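Deoxyhypusine synthase, putative (Entamoeba histolytica, PDB 7L9R) probably catalyses, with NAD as cofactor, the transfer of an aminobutyl group from spermidine to translation factor eIF5A, the first step of hypusine formation. Local coordinates at residues 87-92 / 345-350; 172-177 / 225-230. All blocks are in the same frame, centred on the assembly; numbering follows the deposited sequence.

Interaction 1: 87-92 / 345-350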
loop_
_atom_site.group_PDB
_atom_site.type_symbol
_atom_site.label_atom_id
_atom_site.label_comp_id
_atom_site.label_asym_id
_atom_site.label_seq_id
_atom_site.Cartn_x
_atom_site.Cartn_y
_atom_site.Cartn_z
ATOM N N CYS B 87 2.961 24.659 25.604
ATOM C CA CYS B 87 2.715 24.091 24.287
ATOM C C CYS B 87 1.223 23.823 24.124
ATOM O O CYS B 87 0.619 23.138 24.955
ATOM C CB CYS B 87 3.520 22.805 24.106
ATOM S SG CYS B 87 3.363 22.047 22.474
ATOM N N THR B 88 0.631 24.375 23.066
ATOM C CA THR B 88 -0.732 24.031 22.680
ATOM C C THR B 88 -0.704 22.691 21.954
ATOM O O THR B 88 0.181 22.447 21.129
ATOM C CB THR B 88 -1.339 25.118 21.787
ATOM O OG1 THR B 88 -1.342 26.375 22.477
ATOM C CG2 THR B 88 -2.769 24.764 21.420
ATOM N N ILE B 89 -1.635 21.803 22.290
ATOM C CA ILE B 89 -1.608 20.427 21.805
ATOM C C ILE B 89 -2.877 20.137 21.014
ATOM O O ILE B 89 -3.989 20.282 21.534
ATOM C CB ILE B 89 -1.436 19.424 22.959
ATOM C CG1 ILE B 89 -0.150 19.739 23.730
ATOM C CG2 ILE B 89 -1.429 18.001 22.428
ATOM C CD1 ILE B 89 0.181 18.747 24.810
ATOM N N TYR B 90 -2.695 19.682 19.774
ATOM C CA TYR B 90 -3.772 19.360 18.848
ATOM C C TYR B 90 -3.825 17.852 18.670
ATOM O O TYR B 90 -2.800 17.224 18.385
ATOM C CB TYR B 90 -3.540 20.029 17.486
ATOM C CG TYR B 90 -3.530 21.537 17.538
ATOM C CD1 TYR B 90 -2.406 22.231 17.965
ATOM C CD2 TYR B 90 -4.650 22.268 17.160
ATOM C CE1 TYR B 90 -2.402 23.616 18.025
ATOM C CE2 TYR B 90 -4.655 23.652 17.215
ATOM C CZ TYR B 90 -3.528 24.319 17.647
ATOM O OH TYR B 90 -3.533 25.693 17.701
ATOM N N LEU B 91 -5.012 17.272 18.827
ATOM C CA LEU B 91 -5.194 15.836 18.660
ATOM C C LEU B 91 -6.115 15.591 17.475
ATOM O O LEU B 91 -7.272 16.025 17.484
ATOM C CB LEU B 91 -5.761 15.196 19.926
ATOM C CG LEU B 91 -6.086 13.707 19.810
ATOM C CD1 LEU B 91 -4.845 12.904 19.440
ATOM C CD2 LEU B 91 -6.697 13.201 21.106
ATOM N N GLY B 92 -5.604 14.898 16.464
ATOM C CA GLY B 92 -6.381 14.528 15.292
ATOM C C GLY B 92 -6.542 13.021 15.233
ATOM O O GLY B 92 -5.593 12.279 15.499
ATOM N N THR B 345 2.940 11.729 32.848
ATOM C CA THR B 345 3.670 12.987 32.797
ATOM C C THR B 345 2.717 14.125 33.138
ATOM O O THR B 345 1.678 14.279 32.491
ATOM C CB THR B 345 4.282 13.209 31.414
ATOM O OG1 THR B 345 5.202 12.150 31.114
ATOM C CG2 THR B 345 5.022 14.536 31.377
ATOM N N LYS B 346 3.065 14.912 34.151
ATOM C CA LYS B 346 2.266 16.081 34.497
ATOM C C LYS B 346 2.420 17.149 33.418
ATOM O O LYS B 346 3.539 17.456 32.994
ATOM C CB LYS B 346 2.692 16.633 35.858
ATOM N N ARG B 347 1.298 17.712 32.970
ATOM C CA ARG B 347 1.332 18.744 31.941
ATOM C C ARG B 347 1.609 20.104 32.570
ATOM O O ARG B 347 0.964 20.487 33.553
ATOM C CB ARG B 347 0.019 18.785 31.157
ATOM C CG ARG B 347 0.045 19.805 30.035
ATOM C CD ARG B 347 -1.220 19.829 29.185
ATOM N NE ARG B 347 -1.072 20.824 28.129
ATOM C CZ ARG B 347 -2.060 21.323 27.400
ATOM N NH1 ARG B 347 -3.310 20.919 27.551
ATOM N NH2 ARG B 347 -1.790 22.281 26.519
ATOM N N PHE B 348 2.581 20.821 32.011
ATOM C CA PHE B 348 2.897 22.157 32.491
ATOM C C PHE B 348 1.679 23.063 32.357
ATOM O O PHE B 348 0.998 23.067 31.326
ATOM C CB PHE B 348 4.081 22.732 31.713
ATOM C CG PHE B 348 4.560 24.061 32.229
ATOM C CD1 PHE B 348 4.922 24.213 33.560
ATOM C CD2 PHE B 348 4.663 25.155 31.379
ATOM C CE1 PHE B 348 5.373 25.439 34.039
ATOM C CE2 PHE B 348 5.111 26.379 31.847
ATOM C CZ PHE B 348 5.465 26.523 33.180
ATOM N N ASP B 349 1.407 23.836 33.410
ATOM C CA ASP B 349 0.200 24.653 33.417
ATOM C C ASP B 349 0.369 25.974 32.682
ATOM O O ASP B 349 -0.628 26.669 32.458
ATOM C CB ASP B 349 -0.269 24.909 34.854
ATOM C CG ASP B 349 0.732 25.698 35.675
ATOM O OD1 ASP B 349 1.832 26.009 35.171
ATOM O OD2 ASP B 349 0.405 26.023 36.835
ATOM N N GLY B 350 1.591 26.333 32.297
ATOM C CA GLY B 350 1.819 27.552 31.555
ATOM C C GLY B 350 1.838 28.812 32.385
ATOM O O GLY B 350 2.035 29.898 31.822
#

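Interaction 2: 172-177 / 225-230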
loop_
_atom_site.group_PDB
_atom_site.type_symbol
_atom_site.label_atom_id
_atom_site.label_comp_id
_atom_site.label_asym_id
_atom_site.label_seq_id
_atom_site.Cartn_x
_atom_site.Cartn_y
_atom_site.Cartn_z
ATOM N N GLU B 172 -33.890 15.335 16.739
ATOM C CA GLU B 172 -34.490 16.182 17.764
ATOM C C GLU B 172 -33.592 17.369 18.083
ATOM O O GLU B 172 -34.078 18.489 18.281
ATOM C CB GLU B 172 -34.783 15.360 19.020
ATOM C CG GLU B 172 -35.848 14.295 18.818
ATOM C CD GLU B 172 -36.170 13.546 20.091
ATOM O OE1 GLU B 172 -36.191 14.186 21.167
ATOM O OE2 GLU B 172 -36.404 12.319 20.019
ATOM N N PHE B 173 -32.276 17.148 18.102
ATOM C CA PHE B 173 -31.339 18.246 18.311
ATOM C C PHE B 173 -31.421 19.267 17.180
ATOM O O PHE B 173 -31.443 20.477 17.428
ATOM C CB PHE B 173 -29.923 17.685 18.452
ATOM C CG PHE B 173 -28.833 18.709 18.301
ATOM C CD1 PHE B 173 -28.513 19.569 19.340
ATOM C CD2 PHE B 173 -28.090 18.773 17.131
ATOM C CE1 PHE B 173 -27.492 20.502 19.204
ATOM C CE2 PHE B 173 -27.071 19.700 16.984
ATOM C CZ PHE B 173 -26.767 20.563 18.022
ATOM N N ILE B 174 -31.477 18.798 15.934
ATOM C CA ILE B 174 -31.557 19.715 14.802
ATOM C C ILE B 174 -32.845 20.527 14.872
ATOM O O ILE B 174 -32.851 21.740 14.627
ATOM C CB ILE B 174 -31.440 18.935 13.479
ATOM C CG1 ILE B 174 -30.031 18.363 13.338
ATOM C CG2 ILE B 174 -31.751 19.846 12.296
ATOM C CD1 ILE B 174 -29.894 17.314 12.252
ATOM N N LEU B 175 -33.957 19.871 15.206
ATOM C CA LEU B 175 -35.232 20.570 15.304
ATOM C C LEU B 175 -35.273 21.522 16.496
ATOM O O LEU B 175 -35.917 22.575 16.422
ATOM C CB LEU B 175 -36.376 19.562 15.393
ATOM C CG LEU B 175 -36.620 18.716 14.147
ATOM C CD1 LEU B 175 -37.641 17.624 14.441
ATOM C CD2 LEU B 175 -37.069 19.590 12.986
ATOM N N ASP B 176 -34.608 21.171 17.603
ATOM C CA ASP B 176 -34.585 22.066 18.758
ATOM C C ASP B 176 -33.853 23.360 18.438
ATOM O O ASP B 176 -34.223 24.427 18.942
ATOM C CB ASP B 176 -33.962 21.384 19.976
ATOM C CG ASP B 176 -34.977 20.603 20.788
ATOM O OD1 ASP B 176 -36.112 20.410 20.301
ATOM O OD2 ASP B 176 -34.653 20.200 21.925
ATOM N N ILE B 177 -32.792 23.287 17.628
ATOM C CA ILE B 177 -32.080 24.507 17.264
ATOM C C ILE B 177 -33.004 25.452 16.517
ATOM O O ILE B 177 -33.019 26.664 16.770
ATOM C CB ILE B 177 -30.847 24.173 16.406
ATOM C CG1 ILE B 177 -29.786 23.440 17.217
ATOM C CG2 ILE B 177 -30.297 25.433 15.757
ATOM C CD1 ILE B 177 -28.621 23.029 16.377
ATOM N N GLY B 225 -21.460 13.064 7.186
ATOM C CA GLY B 225 -21.738 11.850 7.906
ATOM C C GLY B 225 -23.202 11.704 8.266
ATOM O O GLY B 225 -24.088 12.337 7.674
ATOM N N LEU B 226 -23.462 10.869 9.278
ATOM C CA LEU B 226 -24.836 10.586 9.686
ATOM C C LEU B 226 -25.586 11.866 10.042
ATOM O O LEU B 226 -26.788 11.984 9.761
ATOM C CB LEU B 226 -24.840 9.619 10.869
ATOM C CG LEU B 226 -26.201 9.089 11.306
ATOM C CD1 LEU B 226 -26.845 8.311 10.168
ATOM C CD2 LEU B 226 -26.064 8.227 12.558
ATOM N N PHE B 227 -24.888 12.845 10.632
ATOM C CA PHE B 227 -25.491 14.156 10.876
ATOM C C PHE B 227 -26.079 14.746 9.597
ATOM O O PHE B 227 -27.194 15.280 9.606
ATOM C CB PHE B 227 -24.463 15.111 11.493
ATOM C CG PHE B 227 -25.047 16.423 11.965
ATOM C CD1 PHE B 227 -25.609 16.538 13.224
ATOM C CD2 PHE B 227 -25.014 17.544 11.156
ATOM C CE1 PHE B 227 -26.144 17.742 13.658
ATOM C CE2 PHE B 227 -25.543 18.745 11.582
ATOM C CZ PHE B 227 -26.115 18.844 12.834
ATOM N N GLY B 228 -25.355 14.643 8.479
ATOM C CA GLY B 228 -25.879 15.168 7.227
ATOM C C GLY B 228 -27.042 14.349 6.697
ATOM O O GLY B 228 -28.013 14.902 6.177
ATOM N N THR B 229 -26.974 13.024 6.851
ATOM C CA THR B 229 -28.112 12.174 6.506
ATOM C C THR B 229 -29.373 12.609 7.245
ATOM O O THR B 229 -30.458 12.669 6.654
ATOM C CB THR B 229 -27.796 10.713 6.829
ATOM O OG1 THR B 229 -26.594 10.320 6.157
ATOM C CG2 THR B 229 -28.948 9.802 6.402
ATOM N N CYS B 230 -29.246 12.931 8.537
ATOM C CA CYS B 230 -30.403 13.376 9.307
ATOM C C CYS B 230 -30.932 14.709 8.803
ATOM O O CYS B 230 -32.145 14.948 8.829
ATOM C CB CYS B 230 -30.044 13.474 10.788
ATOM S SG CYS B 230 -29.673 11.884 11.527
#

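Interaction 1: 87-92 / 345-350
A first torsion of -177° turns CG of Arg347 away from the backbone N, and the chain stays extended to NE, so that it reaches from the C-terminal loop to Cys87 and Ile89 in strand 87-93. Ile89 comes from the opposite direction: its CG1 branch, anti to the carbonyl carbon, carries CD1 over one face of the Arg347 guanidinium. CD1 stands 4.0 Å above that plane, displaced from the middle of the group, and its nearest atom there is NE of Arg347 at 4.1 Å. The polar half of the contact is one hydrogen bond, from Arg347 NH2 to the backbone O of Cys87 at 3.0 Å. The donor lies in the carbonyl plane, but the bond is bent, with 143° at the hydrogen, and the oxygen sits slightly out of the guanidinium plane. NH2 also forms a salt bridge with Asp116, whose OD2 accepts the backbone N-H of Ile89 as well, while NH1 is bound to the carbonyl of Lys113. The site is in the N-terminal part of a central strand in a parallel, Rossmann-like sheet, where the last residues of the chain fold back on the domain. Shared between two carbonyls and a carboxylate, the guanidinium has little freedom to rotate; Asp116 probably offsets its charge, which matters the more because Arg86 lies close by, and Ile89 supplies an apolar cover on one side.

Interaction 2: 172-177 / 225-230
Phe227 on helix 226-237 sets the CE1 corner of its ring against both Phe173 and Ile174 of helix 160-179, in a helix-helix packing within the helical region beside the Rossmann-like sheet. The two short helical segments cross at -60° with their axes 11.2 Å apart, a wide spacing that is bridged by side chains alone. The bump on one side is that CE1 corner, which fits the notch formed by these two side chains. There it meets the rim of the Phe173 ring, CE1 to CE2 at 4.0 Å; the rings touch edge to edge, and their side chains cross at about a right angle. The bump in return is Ile174. Its CG1 branch, directed away from the carbonyl carbon (chi1 -68°), brings CD1 over one face of the Phe227 ring, 4.0 Å above the plane and off the ring centre. The same methyl settles into the hollow that Phe227 shares with Cys230, one turn further along, and touches the Cys230 side chain through CB rather than the sulfur. The surroundings continue this apolar seam: Ile231 and Leu234 lie against Ile174, Met195 and Met196 of helix 189-200 against Phe173, and Leu222 and Leu242 against Phe227. All four contacting residues are buried, and no hydrogen bond joins the segments, so shape does the work. At the tightest point, CG1 of Ile174 lies 3.9 Å from CE1 of Phe227 and 4.0 Å from CZ of that ring.

Overall arrangement
From the N terminus, the chain passes through its first helices and enters the sheet at strand 87-93, the first half of interaction 1. It then builds strand 117-120 and runs out to helix 160-179, where interaction 2 begins. After helix 189-200 and strand 216-218, helix 226-237 closes this short loop of 47 intervening residues. The remaining strands complete the sheet, and only beyond helix 330-339 does loop 345-350 return to close interaction 1, whose 252-residue loop encloses interaction 2 entirely. The contacts lie on opposite sides of the chain's centre, with centres 33 Å apart: one ties the C-terminal tail to the sheet, the other joins two peripheral helices.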